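Local coordinates for coenzyme Q-binding protein COQ10 START domain-containing protein (Thermus thermophilus, PDB 2D4R) that is of unknown function but, as a putative member of the START (StAR-related lipid-transfer) superfamily, probably binds a lipid or similar hydrophobic ligand, at residues 6-11 against 134-139; 45-50 against 64-69; 25-30 against 139-144. One frame throughout, in Å; residues are numbered along the deposited sequence.

Contact 1: residues 6-11 against 134-139; sequences AERYIP and LLKGLE
Strand 6-10 runs nearly parallel to helix 134-139, 11° between their N-to-C directions and 8.7 Å between the axes at closest approach. This is the helix-grip fold of the Bet v 1-like START family, in which the long C-terminal helix packs against one face of an antiparallel sheet; here the helix meets the first strand, at one margin of that sheet. Ala6, Arg8 and Ile10 all face the helix. At the Ala6 end of the segment is a small apolar touch, Ala6 CB to Leu135 CD1 at 3.7 Å. Leu135 also reaches Val102 and Leu104 on the neighbouring strand and Trp91 one strand further in.

Arg8 takes the middle. Its CG is anti to the backbone N (chi1 -169°) and the chain stays extended as far as NE, so CD passes 3.3 Å from Leu135 O before the guanidinium turns at chi4, 86°. Lys136 runs alongside in the same direction and lays CG over one guanidinium face, 3.1 Å from Arg8 NH1. Glu139 crosses Arg8 at about a right angle. Its OE1 is 3.9 Å from Arg8 NH1, a long salt bridge with the oxygen well out of the guanidinium plane, so charge alone acts and no N-H is aimed at it. An alanine here would remove the chain lying on Lys136 and Leu135 O, and would probably leave that flank less well covered and the Glu139 carboxylate without this distant positive charge.

Ile10 closes the far end, sliding past Glu139 in the opposite direction with CG1 3.4 Å from Glu139 CG. With CG1 beside the backbone N and chi2 extended, Ile10 sets its terminal CD1 3.7 Å from Leu138 CG.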
loop_
_atom_site.group_PDB
_atom_site.type_symbol
_atom_site.label_atom_id
_atom_site.label_comp_id
_atom_site.label_asym_id
_atom_site.label_seq_id
_atom_site.Cartn_x
_atom_site.Cartn_y
_atom_site.Cartn_z
ATOM N N ALA A 6 7.651 2.285 5.353
ATOM C CA ALA A 6 7.161 3.515 5.935
ATOM C C ALA A 6 6.473 3.161 7.243
ATOM O O ALA A 6 5.976 2.042 7.408
ATOM C CB ALA A 6 6.186 4.184 4.988
ATOM N N GLU A 7 6.453 4.120 8.164
ATOM C CA GLU A 7 5.916 3.932 9.508
ATOM C C GLU A 7 5.126 5.189 9.841
ATOM O O GLU A 7 5.591 6.300 9.598
ATOM C CB GLU A 7 7.074 3.758 10.495
ATOM C CG GLU A 7 6.715 3.203 11.861
ATOM C CD GLU A 7 7.950 2.844 12.673
ATOM O OE1 GLU A 7 8.716 3.764 13.032
ATOM O OE2 GLU A 7 8.158 1.641 12.949
ATOM N N ARG A 8 3.926 5.027 10.384
ATOM C CA ARG A 8 3.095 6.187 10.649
ATOM C C ARG A 8 2.141 5.937 11.816
ATOM O O ARG A 8 1.523 4.862 11.915
ATOM C CB ARG A 8 2.311 6.554 9.386
ATOM C CG ARG A 8 1.600 7.895 9.440
ATOM C CD ARG A 8 1.164 8.302 8.052
ATOM N NE ARG A 8 0.442 9.568 8.024
ATOM C CZ ARG A 8 1.027 10.757 7.942
ATOM N NH1 ARG A 8 0.290 11.861 7.914
ATOM N NH2 ARG A 8 2.350 10.843 7.898
ATOM N N TYR A 9 2.031 6.934 12.697
ATOM C CA TYR A 9 1.124 6.856 13.839
ATOM C C TYR A 9 -0.244 7.432 13.488
ATOM O O TYR A 9 -0.342 8.556 12.992
ATOM C CB TYR A 9 1.699 7.615 15.039
ATOM C CG TYR A 9 0.719 7.719 16.178
ATOM C CD1 TYR A 9 0.488 6.629 17.019
ATOM C CD2 TYR A 9 -0.039 8.880 16.374
ATOM C CE1 TYR A 9 -0.478 6.686 18.018
ATOM C CE2 TYR A 9 -1.006 8.946 17.376
ATOM C CZ TYR A 9 -1.223 7.842 18.191
ATOM O OH TYR A 9 -2.203 7.876 19.153
ATOM N N ILE A 10 -1.297 6.660 13.745
ATOM C CA ILE A 10 -2.656 7.131 13.491
ATOM C C ILE A 10 -3.524 7.105 14.755
ATOM O O ILE A 10 -3.682 6.073 15.400
ATOM C CB ILE A 10 -3.322 6.298 12.376
ATOM C CG1 ILE A 10 -2.590 6.562 11.049
ATOM C CG2 ILE A 10 -4.802 6.653 12.251
ATOM C CD1 ILE A 10 -3.083 5.735 9.869
ATOM N N PRO A 11 -4.092 8.259 15.125
ATOM C CA PRO A 11 -4.943 8.366 16.316
ATOM C C PRO A 11 -6.297 7.656 16.194
ATOM O O PRO A 11 -7.327 8.291 15.993
ATOM C CB PRO A 11 -5.094 9.871 16.509
ATOM C CG PRO A 11 -4.865 10.447 15.153
ATOM C CD PRO A 11 -3.862 9.568 14.490
ATOM N N LEU A 134 0.955 6.394 0.863
ATOM C CA LEU A 134 -0.132 5.446 1.056
ATOM C C LEU A 134 -0.573 5.506 2.509
ATOM O O LEU A 134 -1.750 5.341 2.814
ATOM C CB LEU A 134 0.300 4.016 0.679
ATOM C CG LEU A 134 0.320 3.657 -0.818
ATOM C CD1 LEU A 134 0.587 2.175 -0.998
ATOM C CD2 LEU A 134 -1.012 4.009 -1.463
ATOM N N LEU A 135 0.372 5.777 3.401
ATOM C CA LEU A 135 0.082 5.795 4.835
ATOM C C LEU A 135 -0.491 7.125 5.321
ATOM O O LEU A 135 -1.312 7.163 6.231
ATOM C CB LEU A 135 1.343 5.484 5.634
ATOM C CG LEU A 135 1.876 4.060 5.607
ATOM C CD1 LEU A 135 2.896 3.921 6.735
ATOM C CD2 LEU A 135 0.748 3.070 5.787
ATOM N N LYS A 136 -0.042 8.218 4.720
ATOM C CA LYS A 136 -0.589 9.525 5.048
ATOM C C LYS A 136 -2.016 9.603 4.507
ATOM O O LYS A 136 -2.884 10.236 5.102
ATOM C CB LYS A 136 0.289 10.627 4.435
ATOM C CG LYS A 136 -0.120 12.042 4.805
ATOM C CD LYS A 136 -1.096 12.618 3.783
ATOM C CE LYS A 136 -1.339 14.085 4.053
ATOM N NZ LYS A 136 -0.049 14.804 4.222
ATOM N N GLY A 137 -2.250 8.944 3.377
ATOM C CA GLY A 137 -3.593 8.852 2.843
ATOM C C GLY A 137 -4.506 8.014 3.723
ATOM O O GLY A 137 -5.702 8.285 3.804
ATOM N N LEU A 138 -3.960 6.997 4.385
ATOM C CA LEU A 138 -4.763 6.190 5.311
ATOM C C LEU A 138 -5.108 7.007 6.559
ATOM O O LEU A 138 -6.216 6.900 7.084
ATOM C CB LEU A 138 -4.030 4.883 5.692
ATOM C CG LEU A 138 -4.530 4.102 6.921
ATOM C CD1 LEU A 138 -5.996 3.756 6.743
ATOM C CD2 LEU A 138 -3.709 2.831 7.126
ATOM N N GLU A 139 -4.167 7.839 7.005
ATOM C CA GLU A 139 -4.403 8.786 8.097
ATOM C C GLU A 139 -5.629 9.617 7.782
ATOM O O GLU A 139 -6.493 9.838 8.633
ATOM C CB GLU A 139 -3.206 9.726 8.252
ATOM C CG GLU A 139 -2.449 9.597 9.554
ATOM C CD GLU A 139 -2.829 10.661 10.566
ATOM O OE1 GLU A 139 -1.922 11.320 11.118
ATOM O OE2 GLU A 139 -4.038 10.834 10.816
#

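Contact 2: residues 45-50 against 64-69; sequences ARTRSR and EEEEWD
Two arginine-glutamate salt bridges and a buried carboxylate lead this contact between the antiparallel arms of the hairpin 46-55/58-69. Arg46 NH2 gives a very short bond, 2.5 Å, to the anti lone pair of Glu67 OE2, the two side chains lying side by side. Arg48 grips Glu65 side-on: NE and NH2 both donate to OE2, NH2 at 3.0 Å, with the guanidinium and carboxylate planes 56° apart. These four residues share one face of the sheet, each pair directly opposed in a non-hydrogen-bonded position.

On the other face Glu66, bent at chi2 (-98°), brings OE1 to two hydroxyls. Ser49 OG donates to the syn lone pair of Glu66 OE1 at 2.8 Å, Thr47 OG1 to the anti lone pair of Glu66 OE1 at 3.0 Å. Thr47 OG1 in turn lies at the edge of the Trp68 ring and accepts a weak bond from NE1 at 3.5 Å.

Backbone bonds pair Thr47 with Glu66 and Ser49 with Glu64 in both directions, and Trp68 N meets Ala45 O at 2.6 Å. Beyond these, Ala45 CB lies against Trp68 O, and Leu24 of helix 24-27 touches Ser49 and Glu66.

Glu64 OE1 stands 2.6 Å from Glu66 OE2, while Trp62 NE1 bonds the other Glu64 oxygen. Such closeness of buried acids suggests that one carboxyl probably holds a proton, its pKa raised above the usual value.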
loop_
_atom_site.group_PDB
_atom_site.type_symbol
_atom_site.label_atom_id
_atom_site.label_comp_id
_atom_site.label_asym_id
_atom_site.label_seq_id
_atom_site.Cartn_x
_atom_site.Cartn_y
_atom_site.Cartn_z
ATOM N N ALA A 45 -10.498 -14.486 3.107
ATOM C CA ALA A 45 -9.740 -13.404 3.722
ATOM C C ALA A 45 -8.812 -12.717 2.730
ATOM O O ALA A 45 -7.978 -11.913 3.126
ATOM C CB ALA A 45 -8.929 -13.940 4.896
ATOM N N ARG A 46 -8.943 -13.040 1.449
ATOM C CA ARG A 46 -8.106 -12.412 0.427
ATOM C C ARG A 46 -8.913 -11.710 -0.661
ATOM O O ARG A 46 -10.024 -12.124 -0.996
ATOM C CB ARG A 46 -7.169 -13.447 -0.208
ATOM C CG ARG A 46 -7.702 -14.873 -0.193
ATOM C CD ARG A 46 -6.663 -15.885 -0.701
ATOM N NE ARG A 46 -5.700 -16.297 0.320
ATOM C CZ ARG A 46 -5.895 -17.296 1.177
ATOM N NH1 ARG A 46 -7.021 -17.997 1.150
ATOM N NH2 ARG A 46 -4.956 -17.604 2.060
ATOM N N THR A 47 -8.354 -10.626 -1.190
ATOM C CA THR A 47 -8.922 -9.976 -2.360
ATOM C C THR A 47 -7.884 -9.947 -3.452
ATOM O O THR A 47 -6.713 -10.252 -3.218
ATOM C CB THR A 47 -9.354 -8.513 -2.090
ATOM O OG1 THR A 47 -8.255 -7.780 -1.544
ATOM C CG2 THR A 47 -10.545 -8.460 -1.141
ATOM N N ARG A 48 -8.332 -9.590 -4.653
ATOM C CA ARG A 48 -7.442 -9.254 -5.752
ATOM C C ARG A 48 -7.839 -7.869 -6.248
ATOM O O ARG A 48 -9.027 -7.554 -6.360
ATOM C CB ARG A 48 -7.554 -10.290 -6.890
ATOM C CG ARG A 48 -6.475 -10.108 -7.969
ATOM C CD ARG A 48 -6.557 -11.143 -9.113
ATOM N NE ARG A 48 -6.174 -12.474 -8.657
ATOM C CZ ARG A 48 -7.043 -13.432 -8.355
ATOM N NH1 ARG A 48 -8.343 -13.202 -8.476
ATOM N NH2 ARG A 48 -6.617 -14.605 -7.902
ATOM N N SER A 49 -6.850 -7.032 -6.535
ATOM C CA SER A 49 -7.136 -5.660 -6.916
ATOM C C SER A 49 -6.222 -5.182 -8.041
ATOM O O SER A 49 -5.084 -5.641 -8.169
ATOM C CB SER A 49 -6.982 -4.749 -5.702
ATOM O OG SER A 49 -5.663 -4.813 -5.197
ATOM N N ARG A 50 -6.731 -4.260 -8.853
ATOM C CA ARG A 50 -5.981 -3.711 -9.981
ATOM C C ARG A 50 -5.581 -2.267 -9.676
ATOM O O ARG A 50 -6.430 -1.404 -9.506
ATOM C CB ARG A 50 -6.834 -3.762 -11.261
ATOM C CG ARG A 50 -6.172 -3.139 -12.502
ATOM C CD ARG A 50 -7.074 -3.213 -13.744
ATOM N NE ARG A 50 -7.860 -4.450 -13.827
ATOM C CZ ARG A 50 -7.462 -5.565 -14.440
ATOM N NH1 ARG A 50 -6.278 -5.616 -15.036
ATOM N NH2 ARG A 50 -8.251 -6.635 -14.457
ATOM N N GLU A 64 -2.747 -7.006 -7.825
ATOM C CA GLU A 64 -2.231 -7.258 -6.488
ATOM C C GLU A 64 -3.149 -8.207 -5.748
ATOM O O GLU A 64 -4.364 -8.040 -5.752
ATOM C CB GLU A 64 -2.110 -5.948 -5.705
ATOM C CG GLU A 64 -1.356 -6.079 -4.385
ATOM C CD GLU A 64 -1.228 -4.757 -3.654
ATOM O OE1 GLU A 64 -1.951 -4.547 -2.659
ATOM O OE2 GLU A 64 -0.408 -3.924 -4.079
ATOM N N GLU A 65 -2.556 -9.206 -5.116
ATOM C CA GLU A 65 -3.299 -10.109 -4.259
ATOM C C GLU A 65 -2.955 -9.764 -2.810
ATOM O O GLU A 65 -1.784 -9.730 -2.421
ATOM C CB GLU A 65 -2.938 -11.579 -4.583
ATOM C CG GLU A 65 -3.173 -11.977 -6.072
ATOM C CD GLU A 65 -3.103 -13.493 -6.362
ATOM O OE1 GLU A 65 -2.377 -14.227 -5.660
ATOM O OE2 GLU A 65 -3.777 -13.952 -7.313
ATOM N N GLU A 66 -3.976 -9.484 -2.012
ATOM C CA GLU A 66 -3.760 -9.292 -0.587
ATOM C C GLU A 66 -4.483 -10.337 0.248
ATOM O O GLU A 66 -5.645 -10.666 0.006
ATOM C CB GLU A 66 -4.180 -7.879 -0.151
ATOM C CG GLU A 66 -5.435 -7.357 -0.789
ATOM C CD GLU A 66 -5.144 -6.448 -1.964
ATOM O OE1 GLU A 66 -5.926 -6.461 -2.936
ATOM O OE2 GLU A 66 -4.130 -5.719 -1.913
ATOM N N GLU A 67 -3.761 -10.870 1.225
ATOM C CA GLU A 67 -4.310 -11.816 2.177
ATOM C C GLU A 67 -4.470 -11.055 3.480
ATOM O O GLU A 67 -3.498 -10.474 3.996
ATOM C CB GLU A 67 -3.349 -12.992 2.364
ATOM C CG GLU A 67 -3.938 -14.193 3.080
ATOM C CD GLU A 67 -2.879 -15.220 3.463
ATOM O OE1 GLU A 67 -1.780 -14.818 3.921
ATOM O OE2 GLU A 67 -3.145 -16.431 3.307
ATOM N N TRP A 68 -5.699 -11.054 3.993
ATOM C CA TRP A 68 -6.060 -10.275 5.167
ATOM C C TRP A 68 -6.132 -11.173 6.395
ATOM O O TRP A 68 -6.824 -12.196 6.392
ATOM C CB TRP A 68 -7.408 -9.577 4.932
ATOM C CG TRP A 68 -7.355 -8.519 3.848
ATOM C CD1 TRP A 68 -7.785 -8.644 2.560
ATOM C CD2 TRP A 68 -6.808 -7.198 3.959
ATOM N NE1 TRP A 68 -7.538 -7.491 1.858
ATOM C CE2 TRP A 68 -6.941 -6.584 2.690
ATOM C CE3 TRP A 68 -6.215 -6.470 5.008
ATOM C CZ2 TRP A 68 -6.504 -5.275 2.437
ATOM C CZ3 TRP A 68 -5.778 -5.166 4.754
ATOM C CH2 TRP A 68 -5.928 -4.585 3.474
ATOM N N ASP A 69 -5.408 -10.788 7.440
ATOM C CA ASP A 69 -5.442 -11.507 8.691
ATOM C C ASP A 69 -6.238 -10.720 9.743
ATOM O O ASP A 69 -5.680 -9.921 10.503
ATOM C CB ASP A 69 -4.016 -11.755 9.166
ATOM C CG ASP A 69 -3.960 -12.642 10.374
ATOM O OD1 ASP A 69 -4.987 -12.755 11.073
ATOM O OD2 ASP A 69 -2.891 -13.225 10.628
#

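Contact 3: residues 25-30 against 139-144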
loop_
_atom_site.group_PDB
_atom_site.type_symbol
_atom_site.label_atom_id
_atom_site.label_comp_id
_atom_site.label_asym_id
_atom_site.label_seq_id
_atom_site.Cartn_x
_atom_site.Cartn_y
_atom_site.Cartn_z
ATOM N N GLU A 25 -11.219 0.347 -1.715
ATOM C CA GLU A 25 -11.915 1.249 -2.601
ATOM C C GLU A 25 -12.350 2.508 -1.862
ATOM O O GLU A 25 -12.360 3.596 -2.442
ATOM C CB GLU A 25 -13.095 0.528 -3.233
ATOM C CG GLU A 25 -12.638 -0.626 -4.102
ATOM C CD GLU A 25 -13.704 -1.083 -5.059
ATOM O OE1 GLU A 25 -14.890 -0.960 -4.702
ATOM O OE2 GLU A 25 -13.356 -1.561 -6.161
ATOM N N GLY A 26 -12.677 2.365 -0.577
ATOM C CA GLY A 26 -12.938 3.524 0.249
ATOM C C GLY A 26 -11.670 4.301 0.564
ATOM O O GLY A 26 -11.714 5.494 0.851
ATOM N N LEU A 27 -10.530 3.622 0.511
ATOM C CA LEU A 27 -9.249 4.253 0.813
ATOM C C LEU A 27 -8.780 5.051 -0.400
ATOM O O LEU A 27 -8.104 6.069 -0.263
ATOM C CB LEU A 27 -8.205 3.186 1.152
ATOM C CG LEU A 27 -7.130 3.465 2.211
ATOM C CD1 LEU A 27 -6.153 2.299 2.233
ATOM C CD2 LEU A 27 -6.401 4.744 1.923
ATOM N N LYS A 28 -9.153 4.582 -1.587
ATOM C CA LYS A 28 -8.543 5.064 -2.820
ATOM C C LYS A 28 -8.566 6.589 -3.021
ATOM O O LYS A 28 -7.572 7.165 -3.469
ATOM C CB LYS A 28 -9.191 4.384 -4.033
ATOM C CG LYS A 28 -8.355 4.527 -5.314
ATOM C CD LYS A 28 -9.169 5.017 -6.512
ATOM C CE LYS A 28 -9.636 6.463 -6.365
ATOM N NZ LYS A 28 -10.070 7.034 -7.681
ATOM N N PRO A 29 -9.689 7.262 -2.694
ATOM C CA PRO A 29 -9.750 8.722 -2.878
ATOM C C PRO A 29 -8.712 9.542 -2.115
ATOM O O PRO A 29 -8.475 10.687 -2.448
ATOM C CB PRO A 29 -11.181 9.079 -2.473
ATOM C CG PRO A 29 -11.948 7.806 -2.662
ATOM C CD PRO A 29 -10.990 6.716 -2.268
ATOM N N TYR A 30 -8.099 8.958 -1.092
ATOM C CA TYR A 30 -7.115 9.672 -0.276
ATOM C C TYR A 30 -5.680 9.307 -0.655
ATOM O O TYR A 30 -4.724 9.777 -0.030
ATOM C CB TYR A 30 -7.343 9.378 1.211
ATOM C CG TYR A 30 -8.712 9.804 1.697
ATOM C CD1 TYR A 30 -9.833 8.976 1.524
ATOM C CD2 TYR A 30 -8.897 11.051 2.298
ATOM C CE1 TYR A 30 -11.103 9.391 1.938
ATOM C CE2 TYR A 30 -10.161 11.471 2.713
ATOM C CZ TYR A 30 -11.254 10.636 2.529
ATOM O OH TYR A 30 -12.492 11.056 2.937
ATOM N N GLU A 139 -4.167 7.839 7.005
ATOM C CA GLU A 139 -4.403 8.786 8.097
ATOM C C GLU A 139 -5.629 9.617 7.782
ATOM O O GLU A 139 -6.493 9.838 8.633
ATOM C CB GLU A 139 -3.206 9.726 8.252
ATOM C CG GLU A 139 -2.449 9.597 9.554
ATOM C CD GLU A 139 -2.829 10.661 10.566
ATOM O OE1 GLU A 139 -1.922 11.320 11.118
ATOM O OE2 GLU A 139 -4.038 10.834 10.816
ATOM N N GLU A 140 -5.698 10.072 6.537
ATOM C CA GLU A 140 -6.736 10.989 6.119
ATOM C C GLU A 140 -8.058 10.279 5.899
ATOM O O GLU A 140 -9.119 10.908 5.903
ATOM C CB GLU A 140 -6.301 11.704 4.843
ATOM C CG GLU A 140 -5.081 12.593 5.045
ATOM C CD GLU A 140 -4.686 13.329 3.783
ATOM O OE1 GLU A 140 -4.815 12.728 2.696
ATOM O OE2 GLU A 140 -4.250 14.501 3.878
ATOM N N ARG A 141 -7.995 8.968 5.698
ATOM C CA ARG A 141 -9.212 8.182 5.565
ATOM C C ARG A 141 -9.808 8.066 6.956
ATOM O O ARG A 141 -11.000 8.281 7.159
ATOM C CB ARG A 141 -8.892 6.785 5.029
ATOM C CG ARG A 141 -9.881 6.217 4.023
ATOM C CD ARG A 141 -11.325 6.368 4.446
ATOM N NE ARG A 141 -12.130 5.195 4.087
ATOM C CZ ARG A 141 -13.462 5.152 4.137
ATOM N NH1 ARG A 141 -14.151 6.216 4.524
ATOM N NH2 ARG A 141 -14.113 4.041 3.819
ATOM N N VAL A 142 -8.950 7.735 7.915
ATOM C CA VAL A 142 -9.387 7.390 9.258
ATOM C C VAL A 142 -9.982 8.610 9.948
ATOM O O VAL A 142 -10.968 8.492 10.677
ATOM C CB VAL A 142 -8.209 6.814 10.105
ATOM C CG1 VAL A 142 -8.665 6.509 11.511
ATOM C CG2 VAL A 142 -7.680 5.542 9.462
ATOM N N LEU A 143 -9.396 9.780 9.703
ATOM C CA LEU A 143 -9.973 11.048 10.145
ATOM C C LEU A 143 -11.311 11.351 9.464
ATOM O O LEU A 143 -12.270 11.746 10.124
ATOM C CB LEU A 143 -8.994 12.190 9.882
ATOM C CG LEU A 143 -9.569 13.607 9.932
ATOM C CD1 LEU A 143 -10.192 13.856 11.298
ATOM C CD2 LEU A 143 -8.461 14.619 9.649
ATOM N N ALA A 144 -11.379 11.160 8.149
ATOM C CA ALA A 144 -12.617 11.408 7.413
ATOM C C ALA A 144 -13.748 10.539 7.945
ATOM O O ALA A 144 -14.827 11.040 8.260
ATOM C CB ALA A 144 -12.423 11.126 5.946
#
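Aromatic packing dominates where the short helix 24-27 and the 3-10 turn 28-30 after it meet the last turns of the C-terminal helix of this helix-grip, START-like fold. Tyr30 has its CG beside the backbone N (chi1 -60°), which swings the ring out against the helix. Arg141 lays its alpha carbon over the centre of one ring face: CA to the Tyr30 ring centroid is 4.1 Å and only 6° off the normal, a CH-pi contact made by the backbone of the helix. The arginine chain then leaves along the CD1-CE1 side of the ring, Arg141 CG 3.7 Å from Tyr30 CD1.

Apolar touches continue along the helix on both sides of that point. Glu140 CB lies 3.7 Å from Tyr30 CD2, and Ala144, one turn on from Glu140, sets its CB 3.6 Å from Tyr30 CZ. Leu27 is buried and meets Arg141 more loosely, side chain to side chain, Leu27 CG to Arg141 CG at 4.3 Å.

The polar groups meet by proximity rather than bonding. Arg141 is bent at chi2 and chi3, turning its guanidinium nearly parallel to the Tyr30 ring, 9° between the planes. Gly26 O sits over one guanidinium face, 3.3 Å from Arg141 NE but at a poor angle for a bond. The guanidinium is held instead by a salt bridge from Arg141 NH2 to Asp23, whose other carboxylate oxygen takes the N-H of Gly26, so one acid ties both sides together. At the far end of the ring, Tyr30 OH stands 3.0 Å from Ala144 CB.

How the contacts relate
Contacts 1 and 3 both draw on helix 120-144 and share Glu139; they touch where Gly137 O packs against Tyr30 CB and Ile10 CG2 against Val142 CG1. Contact 1 ties that helix to one outermost strand and is partly buried, whereas contact 3 joins it to helix 24-27 and the 3-10 turn that follows, near the surface. Contact 2, about 20 Å from contact 1 between centres, reaches the same sheet and is partly buried too. Its chemistry is strand bonding and salt bridges, with a buried carboxylate held by hydroxyls on the other face; contact 1 packs an arginine and aliphatic side chains against the helix, and contact 3 rests on an aromatic ring laid against the helix backbone.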